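Long-range contacts in archaeal flagellar ATP-binding protein FlaH (Methanocaldococcus jannaschii DSM 2661, PDB 4WIA), which probably binds and hydrolyses ATP as a component of the archaellum, the motility filament of archaea: residues Ser57-Ser62 with Leu91-Tyr96; Ile124-Ile129 with Lys157-Thr162. One frame throughout, in Å; residues are numbered along the deposited sequence.

Contact 1: Ser57-Ser62 with Leu91-Tyr96; sequences SVTYVS and LYIPVY
At the edge of the parallel part of the mixed sheet in a KaiC-like P-loop ATPase core, strand 58-62 pairs with the strand that carries Leu91-Pro94, with Tyr60 beside Tyr92 and Val61 beside Ile93. The two run parallel, their axes at 12°, and five backbone bonds join them: Leu91 N to Val58 O, Tyr60 N to Leu91 O, Ile93 N to Tyr60 O, Ser62 N to Ile93 O and Val95 N to Ser62 O. The last reaches beyond the strand to the N-cap residue of helix 96-100. On one face the tyrosine side chains lie alongside, pointing the same way, with Tyr60 CD1 3.8 Å from Tyr92 CE1 and the ring planes inclined by 31°. Tyr92 has CG anti to its backbone N (chi1 -175°), and its ring extends past Tyr60 O toward Ser62, where Tyr92 OH comes within 3.0 Å of Ser62 CB. That hydroxyl is hydrogen-bonded to Leu65 O, while Ser62 OG bonds the backbone N of Gln64 and Leu65; Phe70 stacks on the Tyr92 ring. An alanine at Tyr92 would probably leave Leu65 O without this partner and open a gap beside Tyr60 and Phe70. The other face is mainly aliphatic: Val61 CG2 is 4.0 Å from Ile93 CB, and Val61 CG1 3.7 Å from Val95 CG2. Beside them Thr59 OG1, bonded to Phe118 O, lies 3.7 Å from Leu91 CD2. Parallel strands joined through helices, here 67-76 and 82-87, are characteristic of RecA-like folds; this pair ends close to Gln64, a probable ATP-binding residue.

Contact 2: Ile124-Ile129 with Lys157-Thr162; sequences IIFDSI and KIIICT
The strand ending at Asp127, consistent with a Walker B strand, pairs in parallel with strand 158-163 in the buried middle of the sheet, and Asp127 meets Thr162 at its end. Four backbone bonds precede that meeting: Ile124 N to Ile158 O, Ile160 N to Ile124 O, Phe126 N to Ile160 O and Thr162 N to Phe126 O. Thr162 OG1 then donates to Asp127 OD1 over 2.7 Å, arriving on the anti side and 21° out of the carboxylate plane. The other oxygen, OD2, is bonded to Ser41 OG and Tyr60 OH, so both carboxylate oxygens are gripped and the group's rotation is fixed. A cis peptide bond follows Asp127, and the chain turns into helix 129-134, whose N-cap is Ser128; Ile129 N makes a weak bond back to Thr162 O.

On one face Cys161 SG lies 3.9 Å from Phe126 CD2, oblique to the ring, and Ile159 CG2 meets the ring edge, 4.1 Å from Phe126 CE2. Ile129 CG2 presses tightly on Cys161 CB, at 3.5 Å, and Phe149 of helix 142-153 packs here too. On the opposite face Ile125 CG1 is 4.0 Å from Ile160 CB, with helix 40-53 against Ile125. An acidic residue closing a hydrophobic strand and bonded to the P-loop serine is characteristic of the Walker B site of P-loop ATPases.

Overall arrangement
Contacts 1 and 2 are consecutive strand pairs of one sheet, with centres 10 Å apart, and strands 58-62 and 123-127 join them. A probable hydrogen bond of 2.8 Å links Thr59 O to Ile125 N. Another, also 2.8 Å, links Val61 N to Ile125 O, while Val61 CG2 packs 3.8 Å from Phe126 CE1. Across this seam the Tyr60 hydroxyl of contact 1 is hydrogen-bonded to the Asp127 carboxylate of contact 2. Both contacts border the probable nucleotide site: the side chain of Ser62 is about 4 Å from that of Gln64, that of Asp127 about 3 Å from that of Ser41, and that of Thr162 about 4 Å from that of Lys40. A bound sulfate lies about 4 Å from the Ser128 side chain.

Contact 1: Ser57-Ser62 with Leu91-Tyr96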
loop_
_atom_site.group_PDB
_atom_site.type_symbol
_atom_site.label_atom_id
_atom_site.label_comp_id
_atom_site.label_asym_id
_atom_site.label_seq_id
_atom_site.Cartn_x
_atom_site.Cartn_y
_atom_site.Cartn_z
ATOM N N SER A 57 12.021 4.929 -0.135
ATOM C CA SER A 57 12.648 5.737 0.869
ATOM C C SER A 57 13.021 7.066 0.230
ATOM O O SER A 57 13.246 7.115 -0.950
ATOM C CB SER A 57 13.886 5.060 1.405
ATOM O OG SER A 57 14.793 4.710 0.354
ATOM N N VAL A 58 13.024 8.139 1.020
ATOM C CA VAL A 58 13.284 9.444 0.524
ATOM C C VAL A 58 14.279 10.168 1.444
ATOM O O VAL A 58 14.159 10.094 2.668
ATOM C CB VAL A 58 11.976 10.252 0.465
ATOM C CG1 VAL A 58 12.249 11.673 0.021
ATOM C CG2 VAL A 58 10.996 9.611 -0.496
ATOM N N THR A 59 15.205 10.907 0.842
ATOM C CA THR A 59 15.944 11.921 1.513
ATOM C C THR A 59 15.443 13.279 1.056
ATOM O O THR A 59 15.359 13.543 -0.160
ATOM C CB THR A 59 17.441 11.848 1.171
ATOM O OG1 THR A 59 17.975 10.644 1.717
ATOM C CG2 THR A 59 18.234 13.042 1.790
ATOM N N TYR A 60 15.143 14.159 2.011
ATOM C CA TYR A 60 14.697 15.497 1.666
ATOM C C TYR A 60 15.656 16.505 2.280
ATOM O O TYR A 60 15.698 16.624 3.487
ATOM C CB TYR A 60 13.261 15.693 2.153
ATOM C CG TYR A 60 12.508 16.879 1.550
ATOM C CD1 TYR A 60 12.959 18.164 1.704
ATOM C CD2 TYR A 60 11.335 16.691 0.848
ATOM C CE1 TYR A 60 12.309 19.248 1.164
ATOM C CE2 TYR A 60 10.639 17.772 0.312
ATOM C CZ TYR A 60 11.108 19.035 0.465
ATOM O OH TYR A 60 10.458 20.147 -0.050
ATOM N N VAL A 61 16.374 17.260 1.441
ATOM C CA VAL A 61 17.307 18.247 1.877
ATOM C C VAL A 61 16.661 19.601 1.621
ATOM O O VAL A 61 16.416 19.950 0.480
ATOM C CB VAL A 61 18.622 18.162 1.081
ATOM C CG1 VAL A 61 19.659 19.203 1.562
ATOM C CG2 VAL A 61 19.209 16.770 1.152
ATOM N N SER A 62 16.427 20.358 2.687
ATOM C CA SER A 62 15.773 21.644 2.631
ATOM C C SER A 62 16.738 22.786 3.070
ATOM O O SER A 62 17.274 22.745 4.151
ATOM C CB SER A 62 14.585 21.667 3.605
ATOM O OG SER A 62 13.979 22.948 3.650
ATOM N N LEU A 91 14.547 10.564 5.523
ATOM C CA LEU A 91 15.668 11.205 6.124
ATOM C C LEU A 91 15.573 12.646 5.718
ATOM O O LEU A 91 15.655 13.003 4.529
ATOM C CB LEU A 91 16.972 10.600 5.566
ATOM C CG LEU A 91 18.289 11.260 5.871
ATOM C CD1 LEU A 91 18.564 11.225 7.387
ATOM C CD2 LEU A 91 19.413 10.606 5.083
ATOM N N TYR A 92 15.373 13.496 6.716
ATOM C CA TYR A 92 15.158 14.911 6.505
ATOM C C TYR A 92 16.407 15.695 6.933
ATOM O O TYR A 92 16.859 15.562 8.038
ATOM C CB TYR A 92 13.928 15.399 7.308
ATOM C CG TYR A 92 13.615 16.829 7.001
ATOM C CD1 TYR A 92 13.009 17.165 5.822
ATOM C CD2 TYR A 92 14.049 17.857 7.822
ATOM C CE1 TYR A 92 12.762 18.490 5.495
ATOM C CE2 TYR A 92 13.808 19.203 7.512
ATOM C CZ TYR A 92 13.149 19.496 6.331
ATOM O OH TYR A 92 12.906 20.810 5.997
ATOM N N ILE A 93 16.933 16.539 6.039
ATOM C CA ILE A 93 18.198 17.225 6.256
ATOM C C ILE A 93 18.020 18.737 6.169
ATOM O O ILE A 93 17.992 19.315 5.059
ATOM C CB ILE A 93 19.189 16.823 5.182
ATOM C CG1 ILE A 93 19.320 15.291 5.137
ATOM C CG2 ILE A 93 20.566 17.503 5.447
ATOM C CD1 ILE A 93 19.965 14.683 6.368
ATOM N N PRO A 94 17.869 19.384 7.305
ATOM C CA PRO A 94 17.820 20.838 7.257
ATOM C C PRO A 94 19.224 21.449 7.074
ATOM O O PRO A 94 20.111 21.160 7.872
ATOM C CB PRO A 94 17.208 21.238 8.617
ATOM C CG PRO A 94 17.271 20.015 9.468
ATOM C CD PRO A 94 17.583 18.819 8.629
ATOM N N VAL A 95 19.385 22.324 6.071
ATOM C CA VAL A 95 20.629 23.054 5.900
ATOM C C VAL A 95 20.645 24.320 6.794
ATOM O O VAL A 95 20.330 25.438 6.337
ATOM C CB VAL A 95 20.826 23.406 4.426
ATOM C CG1 VAL A 95 22.201 24.066 4.225
ATOM C CG2 VAL A 95 20.713 22.142 3.578
ATOM N N TYR A 96 20.980 24.141 8.065
ATOM C CA TYR A 96 20.835 25.234 9.087
ATOM C C TYR A 96 21.438 26.568 8.717
ATOM O O TYR A 96 20.837 27.613 8.970
ATOM C CB TYR A 96 21.392 24.802 10.446
ATOM C CG TYR A 96 20.682 23.587 10.989
ATOM C CD1 TYR A 96 19.346 23.673 11.383
ATOM C CD2 TYR A 96 21.319 22.325 11.045
ATOM C CE1 TYR A 96 18.655 22.558 11.842
ATOM C CE2 TYR A 96 20.639 21.202 11.509
ATOM C CZ TYR A 96 19.304 21.331 11.902
ATOM O OH TYR A 96 18.617 20.244 12.381
#

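Contact 2: Ile124-Ile129 with Lys157-Thr162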
loop_
_atom_site.group_PDB
_atom_site.type_symbol
_atom_site.label_atom_id
_atom_site.label_comp_id
_atom_site.label_asym_id
_atom_site.label_seq_id
_atom_site.Cartn_x
_atom_site.Cartn_y
_atom_site.Cartn_z
ATOM N N ILE A 124 16.154 11.305 -3.806
ATOM C CA ILE A 124 16.801 12.382 -3.087
ATOM C C ILE A 124 16.340 13.718 -3.588
ATOM O O ILE A 124 16.453 14.020 -4.767
ATOM C CB ILE A 124 18.341 12.283 -3.229
ATOM C CG1 ILE A 124 18.829 10.895 -2.755
ATOM C CG2 ILE A 124 19.021 13.369 -2.428
ATOM C CD1 ILE A 124 18.968 9.885 -3.859
ATOM N N ILE A 125 15.865 14.562 -2.669
ATOM C CA ILE A 125 15.283 15.840 -3.051
ATOM C C ILE A 125 16.165 16.992 -2.523
ATOM O O ILE A 125 16.413 17.010 -1.333
ATOM C CB ILE A 125 13.881 15.924 -2.447
ATOM C CG1 ILE A 125 12.988 14.850 -3.077
ATOM C CG2 ILE A 125 13.266 17.286 -2.678
ATOM C CD1 ILE A 125 11.594 14.681 -2.510
ATOM N N PHE A 126 16.518 17.977 -3.376
ATOM C CA PHE A 126 17.155 19.179 -2.929
ATOM C C PHE A 126 16.251 20.375 -3.169
ATOM O O PHE A 126 16.060 20.789 -4.299
ATOM C CB PHE A 126 18.495 19.417 -3.646
ATOM C CG PHE A 126 19.458 18.281 -3.464
ATOM C CD1 PHE A 126 20.204 18.198 -2.336
ATOM C CD2 PHE A 126 19.510 17.245 -4.356
ATOM C CE1 PHE A 126 21.066 17.144 -2.098
ATOM C CE2 PHE A 126 20.346 16.170 -4.117
ATOM C CZ PHE A 126 21.116 16.122 -2.966
ATOM N N ASP A 127 15.722 20.940 -2.089
ATOM C CA ASP A 127 14.852 22.080 -2.192
ATOM C C ASP A 127 15.435 23.159 -1.279
ATOM O O ASP A 127 15.033 23.225 -0.119
ATOM C CB ASP A 127 13.450 21.645 -1.719
ATOM C CG ASP A 127 12.444 22.779 -1.730
ATOM O OD1 ASP A 127 12.663 23.720 -2.525
ATOM O OD2 ASP A 127 11.438 22.718 -0.969
ATOM N N SER A 128 16.376 24.002 -1.723
ATOM C CA SER A 128 16.641 24.416 -3.087
ATOM C C SER A 128 18.084 24.100 -3.486
ATOM O O SER A 128 19.033 24.416 -2.748
ATOM C CB SER A 128 16.442 25.937 -3.098
ATOM O OG SER A 128 17.090 26.613 -4.172
ATOM N N ILE A 129 18.260 23.524 -4.663
ATOM C CA ILE A 129 19.582 23.343 -5.195
ATOM C C ILE A 129 20.122 24.699 -5.665
ATOM O O ILE A 129 21.314 24.963 -5.522
ATOM C CB ILE A 129 19.640 22.293 -6.305
ATOM C CG1 ILE A 129 21.044 21.740 -6.463
ATOM C CG2 ILE A 129 19.233 22.897 -7.625
ATOM C CD1 ILE A 129 21.610 21.037 -5.249
ATOM N N LYS A 157 18.484 5.528 -8.917
ATOM C CA LYS A 157 17.932 6.499 -8.009
ATOM C C LYS A 157 17.237 7.609 -8.766
ATOM O O LYS A 157 17.487 7.837 -9.940
ATOM C CB LYS A 157 19.033 7.179 -7.175
ATOM C CG LYS A 157 20.138 6.317 -6.606
ATOM C CD LYS A 157 19.646 5.613 -5.380
ATOM C CE LYS A 157 20.739 4.793 -4.749
ATOM N NZ LYS A 157 20.113 4.423 -3.483
ATOM N N ILE A 158 16.440 8.342 -8.028
ATOM C CA ILE A 158 15.780 9.489 -8.550
ATOM C C ILE A 158 16.226 10.720 -7.795
ATOM O O ILE A 158 16.247 10.689 -6.603
ATOM C CB ILE A 158 14.249 9.330 -8.395
ATOM C CG1 ILE A 158 13.778 8.252 -9.360
ATOM C CG2 ILE A 158 13.542 10.648 -8.690
ATOM C CD1 ILE A 158 12.428 7.645 -9.021
ATOM N N ILE A 159 16.545 11.796 -8.511
ATOM C CA ILE A 159 16.888 13.050 -7.876
ATOM C C ILE A 159 15.976 14.179 -8.313
ATOM O O ILE A 159 15.653 14.310 -9.471
ATOM C CB ILE A 159 18.369 13.419 -8.136
ATOM C CG1 ILE A 159 19.243 12.432 -7.398
ATOM C CG2 ILE A 159 18.692 14.822 -7.648
ATOM C CD1 ILE A 159 20.714 12.563 -7.681
ATOM N N ILE A 160 15.587 15.019 -7.362
ATOM C CA ILE A 160 14.669 16.067 -7.642
ATOM C C ILE A 160 15.229 17.332 -7.025
ATOM O O ILE A 160 15.430 17.342 -5.836
ATOM C CB ILE A 160 13.266 15.743 -6.984
ATOM C CG1 ILE A 160 12.741 14.394 -7.458
ATOM C CG2 ILE A 160 12.274 16.824 -7.325
ATOM C CD1 ILE A 160 11.419 13.931 -6.824
ATOM N N CYS A 161 15.393 18.405 -7.811
ATOM C CA CYS A 161 15.824 19.691 -7.289
ATOM C C CYS A 161 14.865 20.803 -7.646
ATOM O O CYS A 161 14.274 20.825 -8.722
ATOM C CB CYS A 161 17.154 20.099 -7.877
ATOM S SG CYS A 161 18.515 18.920 -7.786
ATOM N N THR A 162 14.746 21.777 -6.758
ATOM C CA THR A 162 14.106 23.019 -7.131
ATOM C C THR A 162 15.160 24.097 -7.451
ATOM O O THR A 162 16.210 24.152 -6.835
ATOM C CB THR A 162 13.165 23.505 -6.044
ATOM O OG1 THR A 162 13.915 23.878 -4.901
ATOM C CG2 THR A 162 12.180 22.378 -5.640
#